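Local coordinates for protein salivary nitrophorin (PDB 2IMQ) that uses its heme b to deliver nitric oxide gas into the victim while the bed bug feeds, causing vasodilation, at residues 183-186 with 187-191; 135-138 with 139-142; 94-97 with 98-101. One frame throughout, in Å; residues are numbered along the deposited sequence.

How the contacts relate
Along the chain the order is contact 3, contact 2, contact 1, and none touches another. Residues 94-101 link strand 84-91 of the six-stranded sheet to strand 103-108 of the five-stranded one, so contact 3 bridges the two layers of the beta-sandwich. Contact 2 begins where strand 127-135 of that second sheet ends, its centre about 36 Å from that of contact 3. Contact 1 closes helix 180-188, with its centre about 29 Å from that of contact 2 and about 48 Å from that of contact 3, across the chain's centre. All three lie away from the heme-binding residues, in two connections and a helix end of the DNase I-like fold.

Contact 1: 183-186 with 187-191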
# COMPACT_ATOMS: atom_id res chain seq x y z
N ALA A 183 7.71 21.18 -10.75
CA ALA A 183 6.93 19.98 -10.70
C ALA A 183 5.60 20.14 -11.44
O ALA A 183 5.22 19.27 -12.25
CB ALA A 183 6.65 19.62 -9.22
N LYS A 184 4.92 21.24 -11.19
CA LYS A 184 3.64 21.46 -11.86
C LYS A 184 3.80 21.60 -13.38
O LYS A 184 2.99 21.08 -14.16
CB LYS A 184 2.89 22.61 -11.27
CG LYS A 184 1.50 22.83 -11.90
CD LYS A 184 0.57 21.65 -11.70
CE LYS A 184 -0.90 22.01 -11.88
NZ LYS A 184 -1.09 22.79 -13.09
N SER A 185 4.87 22.25 -13.81
CA SER A 185 5.13 22.32 -15.24
C SER A 185 5.33 20.94 -15.84
O SER A 185 4.80 20.67 -16.91
CB SER A 185 6.36 23.17 -15.51
OG SER A 185 6.61 23.27 -16.90
N LEU A 186 6.08 20.04 -15.19
CA LEU A 186 6.25 18.70 -15.68
C LEU A 186 4.95 17.92 -15.69
O LEU A 186 4.68 17.20 -16.63
CB LEU A 186 7.36 17.99 -14.89
CG LEU A 186 8.77 18.51 -15.10
CD1 LEU A 186 9.75 17.92 -14.15
CD2 LEU A 186 9.31 18.17 -16.51
N VAL A 187 4.11 18.11 -14.68
CA VAL A 187 2.80 17.51 -14.68
C VAL A 187 2.01 17.99 -15.92
O VAL A 187 1.39 17.20 -16.62
CB VAL A 187 2.06 17.79 -13.41
CG1 VAL A 187 0.60 17.36 -13.50
CG2 VAL A 187 2.74 17.10 -12.19
N ASP A 188 2.00 19.29 -16.15
CA ASP A 188 1.22 19.86 -17.23
C ASP A 188 1.72 19.32 -18.57
O ASP A 188 0.94 19.18 -19.53
CB ASP A 188 1.35 21.39 -17.24
CG ASP A 188 0.63 22.06 -16.12
OD1 ASP A 188 -0.19 21.42 -15.38
OD2 ASP A 188 0.83 23.29 -15.93
N GLN A 189 2.99 19.03 -18.69
CA GLN A 189 3.58 18.45 -19.88
C GLN A 189 3.45 16.95 -19.96
O GLN A 189 3.93 16.33 -20.90
CB GLN A 189 5.04 18.83 -20.00
CG GLN A 189 5.30 20.30 -20.15
CD GLN A 189 6.77 20.60 -20.03
OE1 GLN A 189 7.23 21.11 -19.00
NE2 GLN A 189 7.51 20.30 -21.07
N ASN A 190 2.84 16.36 -18.94
CA ASN A 190 2.78 14.91 -18.79
C ASN A 190 4.14 14.26 -18.81
O ASN A 190 4.31 13.12 -19.29
CB ASN A 190 1.87 14.19 -19.82
CG ASN A 190 1.45 12.83 -19.33
OD1 ASN A 190 1.14 12.68 -18.12
ND2 ASN A 190 1.51 11.80 -20.19
N ASN A 191 5.16 14.95 -18.28
CA ASN A 191 6.49 14.34 -18.27
C ASN A 191 6.69 13.64 -16.93
O ASN A 191 7.37 14.11 -16.03
CB ASN A 191 7.57 15.39 -18.52
CG ASN A 191 8.91 14.78 -18.74
OD1 ASN A 191 9.10 13.57 -18.57
ND2 ASN A 191 9.91 15.65 -19.04
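Lys184 and Asp188, one turn apart on helix 180-188, form a salt bridge in which Lys184 NZ comes within 2.8 Å of Asp188 OD1. The first bond of the lysine side chain points away from the residues that follow; CG is anti to the backbone N (chi1 -177°), beside the carbonyl carbon, and bends at chi2 and chi4 bring the ammonium group back to the carboxylate. It meets the syn lone pair of OD1, on the side of the other oxygen, and Asp188 OD2 stays farther from NZ at 3.5 Å.

Around this pair the helix is finishing. Val187 N binds Ala183 O at 2.9 Å, in the carbonyl plane, while Asp188 N and Gln189 N bond to Lys184 O and Ser185 O. Asn190 then leaves helical geometry with a positive phi of 55°, and the end is a Schellman motif: Asn191 N reaches back to Leu186 O at 2.8 Å, and Asn190 N to Val187 O at 2.9 Å.

That reversal sets Leu186 and Asn191 side by side, their side chains pointing the same way. With CG anti to its carbonyl carbon (chi1 -68°), Leu186 lays CD2 alongside the asparagine, 3.8 Å from Asn191 CB and 3.6 Å from Asn191 ND2. The amide's other end is used elsewhere, since Asn191 is the N-cap of the next helix and its OD1 binds Gly194 N. One residue thus ends the turn and starts helix 192-196, whose Leu195 packs against Ala183, Leu186 and Val187, while Lys221 binds Val187 O and Asn190 OD1 from a neighbouring loop.

Contact 2: 135-138 with 139-142; sequences RMSD and EDVT
Ser137 and Asp140 face each other across a type I beta turn with Asp138 and Glu139 at its corners, in the loop that leaves strand 127-135 of the DNase I-like sandwich. The two residues are joined across the turn by weak side-chain-to-backbone bonding. Ser137 N gives a weak but fairly straight bond to Asp140 OD1 (3.3 Å, 160° at the hydrogen). A weak return bond from Asp140 N to Ser137 OG is less sure, because that hydroxyl is modelled too close to the carboxylate.

Packing is tight on the inner side. Met136, buried and bent at both chi2 and chi3, curls back so that its sulfur, rather than its methyl, leads: SD lies 3.2 Å from Asp140 OD1. The same carboxylate oxygen accepts a hydrogen bond from Ser115 OG, which also pairs with Arg135 NH1, so one serine lies between the two opposite charges.

The corner of the turn is looser. Both acidic side chains there lead away from the contact; Asp138 OD1 finds Asn173 ND2, whereas Glu139 runs out extended beyond CG at the exposed surface.

Farther along, Thr142 returns to the inner side. Its hydroxyl is hydrogen-bonded with Thr146 O, and its methyl, held anti to the carbonyl carbon, faces the methionine: Thr142 CG2 sits 3.5 Å from Met136 SD and 4.0 Å from Met136 CE.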
# COMPACT_ATOMS: atom_id res chain seq x y z
N ARG A 135 4.43 3.69 8.08
CA ARG A 135 4.05 5.11 8.26
C ARG A 135 5.17 5.78 9.04
O ARG A 135 5.60 5.27 10.08
CB ARG A 135 2.74 5.21 9.05
CG ARG A 135 2.19 6.57 9.30
CD ARG A 135 2.85 7.38 10.34
NE ARG A 135 1.93 8.42 10.76
CZ ARG A 135 2.25 9.36 11.61
NH1 ARG A 135 3.44 9.33 12.17
NH2 ARG A 135 1.37 10.30 11.94
N MET A 136 5.67 6.88 8.52
CA MET A 136 6.71 7.64 9.21
C MET A 136 6.36 9.12 9.08
O MET A 136 5.81 9.57 8.06
CB MET A 136 8.05 7.40 8.60
CG MET A 136 9.22 7.93 9.37
SD MET A 136 9.34 7.20 10.98
CE MET A 136 9.80 5.51 10.57
N SER A 137 6.74 9.90 10.09
CA SER A 137 6.60 11.36 10.10
C SER A 137 7.86 12.03 9.58
O SER A 137 8.93 11.49 9.76
CB SER A 137 6.31 11.85 11.54
OG SER A 137 7.40 11.67 12.39
N ASP A 138 7.77 13.21 9.02
CA ASP A 138 8.92 13.95 8.62
C ASP A 138 9.86 14.22 9.75
O ASP A 138 11.04 14.31 9.55
CB ASP A 138 8.46 15.29 8.05
CG ASP A 138 8.13 15.23 6.61
OD1 ASP A 138 8.23 14.17 6.01
OD2 ASP A 138 7.87 16.24 5.95
N GLU A 139 9.34 14.38 10.96
CA GLU A 139 10.13 14.98 12.07
C GLU A 139 10.83 13.91 12.94
O GLU A 139 11.74 14.22 13.68
CB GLU A 139 9.23 16.02 12.83
CG GLU A 139 8.80 17.27 12.00
CD GLU A 139 7.88 18.35 12.66
OE1 GLU A 139 7.42 19.37 11.98
OE2 GLU A 139 7.59 18.22 13.87
N ASP A 140 10.46 12.64 12.77
CA ASP A 140 10.92 11.55 13.58
C ASP A 140 12.41 11.23 13.56
O ASP A 140 12.99 11.24 12.46
CB ASP A 140 10.19 10.25 13.06
CG ASP A 140 8.77 10.05 13.63
OD1 ASP A 140 8.04 9.19 13.07
OD2 ASP A 140 8.32 10.66 14.64
N VAL A 141 13.00 10.89 14.70
CA VAL A 141 14.24 10.22 14.81
C VAL A 141 13.90 8.79 14.53
O VAL A 141 12.87 8.33 15.03
CB VAL A 141 14.72 10.36 16.32
CG1 VAL A 141 15.89 9.50 16.60
CG2 VAL A 141 14.96 11.86 16.71
N THR A 142 14.77 8.06 13.84
CA THR A 142 14.48 6.80 13.26
C THR A 142 15.73 5.89 13.24
O THR A 142 16.87 6.42 13.23
CB THR A 142 13.98 7.02 11.80
OG1 THR A 142 14.93 7.79 11.01
CG2 THR A 142 12.72 7.95 11.66

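Contact 3: 94-97 with 98-101; sequences HLDQ and NTLK
Asp96 meets both Asn98 and Thr99, and the hydrogen bonds of this turn gather on its two kinds of oxygen. The backbone carbonyl takes Thr99 N at 3.0 Å. That bond is nearly straight at the hydrogen (158°), but the donor stands above the carbonyl plane rather than on a lone pair. Leu100 N, also 3.0 Å from Asp96 O, adds a weak bond to the same oxygen. The side chain works one residue nearer: CG is anti to the backbone N (chi1 179°), which brings OD1 to 3.2 Å from Asn98 N. Here too the amide comes from above, 53° out of the carboxylate plane.

The bonds from Asn98 N and Thr99 N make an Asx turn nested in a type I beta turn, with Gln97 and Asn98 at the corners of the latter. The turn belongs to the connection that carries the chain from strand 84-91 in one sheet of the beta-sandwich to strand 103-108 in the other.

Two waters extend the polar network. Water 1 accepts from Asp96 N at 3.0 Å and from Thr99 OG1 at 3.1 Å, spanning the mouth of the turn. Water 2 donates to Gln97 O (2.8 Å) and accepts from Lys101 N, with a weak bond from Lys101 NZ as well, so it links the corner to the residue where phi turns positive.

The apolar contact lies on the side facing the sheets, where Leu95 CD2 and Leu100 CD1 approach to 4.0 Å, the two side chains meeting obliquely through one methyl each. Both also touch Leu76 of strand 73-80 and Ile124 of strand 116-124, and Arg128 NH2 binds Lys101 O.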
# COMPACT_ATOMS: atom_id res chain seq x y z
N HIS A 94 -8.38 -21.26 -1.63
CA HIS A 94 -6.94 -21.49 -1.62
C HIS A 94 -6.41 -21.91 -0.25
O HIS A 94 -5.24 -22.27 -0.11
CB HIS A 94 -6.24 -20.21 -2.06
CG HIS A 94 -6.59 -19.78 -3.44
ND1 HIS A 94 -6.60 -20.65 -4.52
CD2 HIS A 94 -6.88 -18.56 -3.94
CE1 HIS A 94 -6.89 -19.98 -5.62
NE2 HIS A 94 -7.05 -18.71 -5.29
N LEU A 95 -7.24 -21.81 0.77
CA LEU A 95 -6.78 -21.90 2.15
C LEU A 95 -6.72 -23.35 2.65
O LEU A 95 -7.68 -24.10 2.51
CB LEU A 95 -7.65 -21.09 3.07
CG LEU A 95 -7.78 -19.60 2.69
CD1 LEU A 95 -8.57 -18.91 3.76
CD2 LEU A 95 -6.43 -18.87 2.46
N ASP A 96 -5.55 -23.73 3.16
CA ASP A 96 -5.38 -25.00 3.91
C ASP A 96 -4.95 -24.59 5.32
O ASP A 96 -3.81 -24.12 5.54
CB ASP A 96 -4.36 -25.91 3.24
CG ASP A 96 -4.16 -27.25 4.01
OD1 ASP A 96 -4.76 -27.43 5.08
OD2 ASP A 96 -3.37 -28.16 3.61
N GLN A 97 -5.85 -24.70 6.27
CA GLN A 97 -5.57 -24.25 7.63
C GLN A 97 -4.34 -24.88 8.26
O GLN A 97 -3.74 -24.30 9.17
CB GLN A 97 -6.76 -24.50 8.53
CG GLN A 97 -6.52 -24.13 10.00
CD GLN A 97 -7.79 -24.02 10.83
OE1 GLN A 97 -8.69 -24.88 10.74
NE2 GLN A 97 -7.85 -23.00 11.69
N ASN A 98 -3.99 -26.08 7.83
CA ASN A 98 -2.84 -26.79 8.40
C ASN A 98 -1.50 -26.18 8.05
O ASN A 98 -0.52 -26.36 8.77
CB ASN A 98 -2.86 -28.27 7.99
CG ASN A 98 -3.95 -29.08 8.70
OD1 ASN A 98 -4.28 -28.81 9.86
ND2 ASN A 98 -4.52 -30.04 7.99
N THR A 99 -1.46 -25.45 6.93
CA THR A 99 -0.20 -24.92 6.41
C THR A 99 -0.24 -23.40 6.28
O THR A 99 0.77 -22.82 5.94
CB THR A 99 0.09 -25.45 4.99
OG1 THR A 99 -0.98 -25.07 4.11
CG2 THR A 99 0.20 -26.98 4.94
N LEU A 100 -1.37 -22.79 6.55
CA LEU A 100 -1.49 -21.33 6.28
C LEU A 100 -0.50 -20.50 7.09
O LEU A 100 0.06 -19.52 6.61
CB LEU A 100 -2.90 -20.90 6.61
CG LEU A 100 -3.28 -19.46 6.27
CD1 LEU A 100 -3.22 -19.24 4.84
CD2 LEU A 100 -4.65 -19.18 6.77
N LYS A 101 -0.27 -20.86 8.33
CA LYS A 101 0.68 -20.14 9.19
C LYS A 101 0.46 -18.61 9.10
O LYS A 101 1.39 -17.81 8.85
CB LYS A 101 2.11 -20.56 8.83
CG LYS A 101 2.41 -22.05 9.11
CD LYS A 101 2.11 -22.43 10.53
CE LYS A 101 2.20 -23.95 10.73
NZ LYS A 101 1.11 -24.40 11.67
O HOH W 1 -2.74 -22.76 3.12
O HOH W 2 -1.41 -22.92 10.00